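Local coordinates for protein L-asparagine oxygenase (Streptomyces coelicolor, PDB 2OG5) that catalyses the iron(II)- and 2-oxoglutarate-dependent 3-hydroxylation of L-asparagine, supplying (2S,3S)-3-hydroxyasparagine for biosynthesis of the calcium-dependent antibiotic, at residues H77-P80 against A81-R85; A210-R213 against R214-P217. All blocks are in the same frame, centred on the assembly; numbering follows the deposited sequence.

Both contacts are helix starts, and together they illustrate how differently a chain can enter a helix. Contact 1 comes first in the sequence, where the loop after helix 66-76 turns into helix 81-92, away from the annotated sites and beside helices 42-58 and 128-140. Contact 2 follows much later, where strand 207-211 of the four-stranded antiparallel sheet passes directly into the short helix 212-215. Their centres lie about 30 Å apart and their nearest atoms about 15 Å, so they do not touch, and they share no helix or strand. Contact 1 thus belongs to the helical surroundings of the jelly-roll, contact 2 to a sheet that also carries the iron ligands H179 and H311.

Contact 1: H77-P80 against A81-R85; sequences HAWP and ATLRR
R84 reaches back from the first turn of helix 81-92 to the carbonyl oxygen of W79, which it grips side-on with two nitrogens. NE makes the straighter bond to W79 O (2.8 Å, 153°), from above the carbonyl plane. NH2, nearly in line with the C=O, bonds W79 O at 3.0 Å and is more bent (139°). The oxygen sits at the edge of the guanidinium, near its plane. A bend at chi3 (-81°) folds the arginine back to make this possible. H77 O lies over a face of the same guanidinium, and a water links R84 NH1 to H77 ND1 by weak bonds.

The apolar side is made by L83. Its CD1 comes within 3.8 Å of W79 CE3, approaching the indole obliquely, and equally near P80 CG, the leucine and the proline ring lying side by side. W79 continues into the interior against V48, M135 and T136. P80, the N-cap residue, has its O taken by R84 N at 3.2 Å, while T82 OG1 bonds to D44. Because both guanidinium bonds converge on one oxygen, they hold the rotation of the guanidinium, and its positive charge would be expected to polarise the W79 carbonyl.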
# COMPACT_ATOMS: atom_id res chain seq x y z
N HIS A 77 1.57 -8.19 -19.45
CA HIS A 77 1.48 -9.53 -20.01
C HIS A 77 2.71 -9.98 -20.78
O HIS A 77 2.81 -11.16 -21.14
CB HIS A 77 0.19 -9.66 -20.82
CG HIS A 77 -1.01 -9.71 -19.94
ND1 HIS A 77 -1.29 -10.80 -19.16
CD2 HIS A 77 -1.94 -8.77 -19.63
CE1 HIS A 77 -2.36 -10.55 -18.43
NE2 HIS A 77 -2.78 -9.33 -18.69
N ALA A 78 3.66 -9.07 -20.99
CA ALA A 78 5.00 -9.42 -21.50
C ALA A 78 5.97 -9.88 -20.40
O ALA A 78 7.05 -10.40 -20.71
CB ALA A 78 5.61 -8.24 -22.25
N TRP A 79 5.62 -9.69 -19.12
CA TRP A 79 6.50 -10.12 -18.02
C TRP A 79 6.76 -11.63 -18.07
O TRP A 79 5.93 -12.39 -18.59
CB TRP A 79 5.92 -9.80 -16.64
CG TRP A 79 6.01 -8.38 -16.20
CD1 TRP A 79 5.77 -7.27 -16.94
CD2 TRP A 79 6.33 -7.92 -14.87
NE1 TRP A 79 5.92 -6.13 -16.15
CE2 TRP A 79 6.26 -6.51 -14.88
CE3 TRP A 79 6.65 -8.57 -13.67
CZ2 TRP A 79 6.51 -5.73 -13.74
CZ3 TRP A 79 6.90 -7.79 -12.54
CH2 TRP A 79 6.83 -6.39 -12.58
N PRO A 80 7.90 -12.08 -17.52
CA PRO A 80 8.13 -13.52 -17.44
C PRO A 80 7.02 -14.27 -16.71
O PRO A 80 6.49 -13.78 -15.70
CB PRO A 80 9.43 -13.64 -16.65
CG PRO A 80 9.82 -12.30 -16.23
CD PRO A 80 9.01 -11.29 -16.97
N ALA A 81 6.69 -15.45 -17.21
CA ALA A 81 5.64 -16.27 -16.61
C ALA A 81 5.89 -16.58 -15.15
O ALA A 81 4.95 -16.70 -14.37
CB ALA A 81 5.46 -17.57 -17.41
N THR A 82 7.16 -16.75 -14.78
CA THR A 82 7.53 -17.03 -13.39
C THR A 82 6.94 -15.99 -12.44
O THR A 82 6.33 -16.33 -11.42
CB THR A 82 9.06 -17.05 -13.21
OG1 THR A 82 9.61 -15.90 -13.86
CG2 THR A 82 9.65 -18.29 -13.83
N LEU A 83 7.13 -14.72 -12.77
CA LEU A 83 6.68 -13.62 -11.91
C LEU A 83 5.16 -13.46 -11.97
O LEU A 83 4.54 -13.16 -10.96
CB LEU A 83 7.36 -12.31 -12.33
CG LEU A 83 8.89 -12.28 -12.15
CD1 LEU A 83 9.48 -10.99 -12.72
CD2 LEU A 83 9.25 -12.42 -10.68
N ARG A 84 4.58 -13.66 -13.14
CA ARG A 84 3.12 -13.61 -13.26
C ARG A 84 2.47 -14.71 -12.43
O ARG A 84 1.46 -14.49 -11.76
CB ARG A 84 2.67 -13.65 -14.73
CG ARG A 84 2.97 -12.34 -15.46
CD ARG A 84 2.41 -12.27 -16.87
NE ARG A 84 3.27 -12.95 -17.83
CZ ARG A 84 3.06 -14.16 -18.35
NH1 ARG A 84 1.97 -14.87 -18.07
NH2 ARG A 84 3.97 -14.65 -19.18
N ARG A 85 3.09 -15.89 -12.42
CA ARG A 85 2.63 -16.98 -11.57
C ARG A 85 2.79 -16.67 -10.08
O ARG A 85 1.92 -17.00 -9.28
CB ARG A 85 3.37 -18.28 -11.91
CG ARG A 85 2.91 -18.87 -13.22
CD ARG A 85 3.79 -20.00 -13.69
NE ARG A 85 3.29 -20.54 -14.95
CZ ARG A 85 4.04 -20.95 -15.97
NH1 ARG A 85 5.37 -20.87 -15.92
NH2 ARG A 85 3.45 -21.42 -17.06
O HOH W 1 -0.89 -13.12 -17.38

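Contact 2: A210-R213 against R214-P217; sequences ACVR and RVLP
V215 sets its two methyls against two successive carbonyls because its first torsion (chi1 -49°) puts CG1 anti to its own carbonyl carbon and CG2 between that carbon and the backbone N. CG1 is thereby directed to C211 O, while CG2 comes up to V212 O at 3.7 Å. At the start of the turn C211 has swung SG anti to its backbone N (chi1 -173°), which brings the sulfur to R213 N: a capping bond of 3.5 Å, with C211 as N-cap.

The carbonyls of C211 and V212 are then used in turn. C211 O receives R214 N at 3.0 Å, and V215 N makes a weaker, longer bond to it; the CB of R214 packs against the same oxygen. V212 O is reached by L216 N at 2.9 Å in a fairly straight bond (161°), with a weak second bond from V215 N. The next carbonyl meets a proline: P217 has no N-H to offer, and its CD stands 3.6 Å from R213 O instead. Apolar contact between the side chains is light, V212 CG2 being 4.5 Å from both V215 CG2 and L216 CB.

The two arginines lead outward to anchors in other parts of the chain. R213 forms a salt bridge to D259 through NE and hydrogen bonds to S94 OG and G95 O through NH1, while R214 NE forms a salt bridge to D97. V215 rests on H286 and T290 of helix 274-290, while A210 and V212 are backbone-bonded to V310 and V308. This is a strand-to-helix junction with a cysteine N-cap, leaving the four-stranded sheet of the jelly-roll fold, where the C211 side chain lies about 10 Å from that of the iron ligand H311.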
# COMPACT_ATOMS: atom_id res chain seq x y z
N ALA A 210 1.61 -6.23 9.91
CA ALA A 210 1.09 -7.23 10.84
C ALA A 210 -0.23 -7.81 10.35
O ALA A 210 -1.15 -7.06 10.04
CB ALA A 210 0.91 -6.63 12.21
N CYS A 211 -0.31 -9.13 10.30
CA CYS A 211 -1.45 -9.82 9.69
C CYS A 211 -2.36 -10.38 10.76
O CYS A 211 -1.90 -10.98 11.74
CB CYS A 211 -0.94 -10.93 8.78
SG CYS A 211 -2.20 -11.76 7.79
N VAL A 212 -3.66 -10.19 10.56
CA VAL A 212 -4.67 -10.76 11.47
C VAL A 212 -4.52 -12.28 11.60
O VAL A 212 -4.88 -12.85 12.64
CB VAL A 212 -6.11 -10.40 11.03
CG1 VAL A 212 -6.49 -11.11 9.74
CG2 VAL A 212 -7.11 -10.71 12.15
N ARG A 213 -3.97 -12.94 10.58
CA ARG A 213 -3.74 -14.40 10.64
C ARG A 213 -2.73 -14.83 11.71
O ARG A 213 -2.85 -15.92 12.27
CB ARG A 213 -3.29 -14.95 9.28
CG ARG A 213 -4.36 -14.84 8.21
CD ARG A 213 -3.88 -15.25 6.82
NE ARG A 213 -5.01 -15.16 5.91
CZ ARG A 213 -4.96 -14.72 4.65
NH1 ARG A 213 -3.84 -14.34 4.09
NH2 ARG A 213 -6.08 -14.67 3.94
N ARG A 214 -1.74 -13.98 11.97
CA ARG A 214 -0.76 -14.24 13.03
C ARG A 214 -1.34 -13.97 14.40
O ARG A 214 -0.93 -14.63 15.35
CB ARG A 214 0.50 -13.39 12.88
CG ARG A 214 1.33 -13.63 11.63
CD ARG A 214 1.94 -15.01 11.61
NE ARG A 214 3.03 -15.13 10.65
CZ ARG A 214 3.65 -16.27 10.36
NH1 ARG A 214 3.31 -17.40 10.97
NH2 ARG A 214 4.63 -16.29 9.46
N VAL A 215 -2.24 -13.01 14.52
CA VAL A 215 -2.69 -12.60 15.85
C VAL A 215 -3.99 -13.24 16.33
O VAL A 215 -4.13 -13.47 17.53
CB VAL A 215 -2.78 -11.06 16.02
CG1 VAL A 215 -1.50 -10.39 15.53
CG2 VAL A 215 -3.97 -10.49 15.33
N LEU A 216 -4.92 -13.53 15.42
CA LEU A 216 -6.24 -14.04 15.84
C LEU A 216 -6.16 -15.21 16.84
O LEU A 216 -6.85 -15.17 17.85
CB LEU A 216 -7.12 -14.41 14.63
CG LEU A 216 -8.55 -14.85 14.97
CD1 LEU A 216 -9.33 -13.72 15.64
CD2 LEU A 216 -9.29 -15.32 13.73
N PRO A 217 -5.31 -16.23 16.57
CA PRO A 217 -5.23 -17.35 17.53
C PRO A 217 -4.65 -17.00 18.90
O PRO A 217 -4.78 -17.80 19.83
CB PRO A 217 -4.30 -18.35 16.83
CG PRO A 217 -4.22 -17.91 15.41
CD PRO A 217 -4.43 -16.43 15.41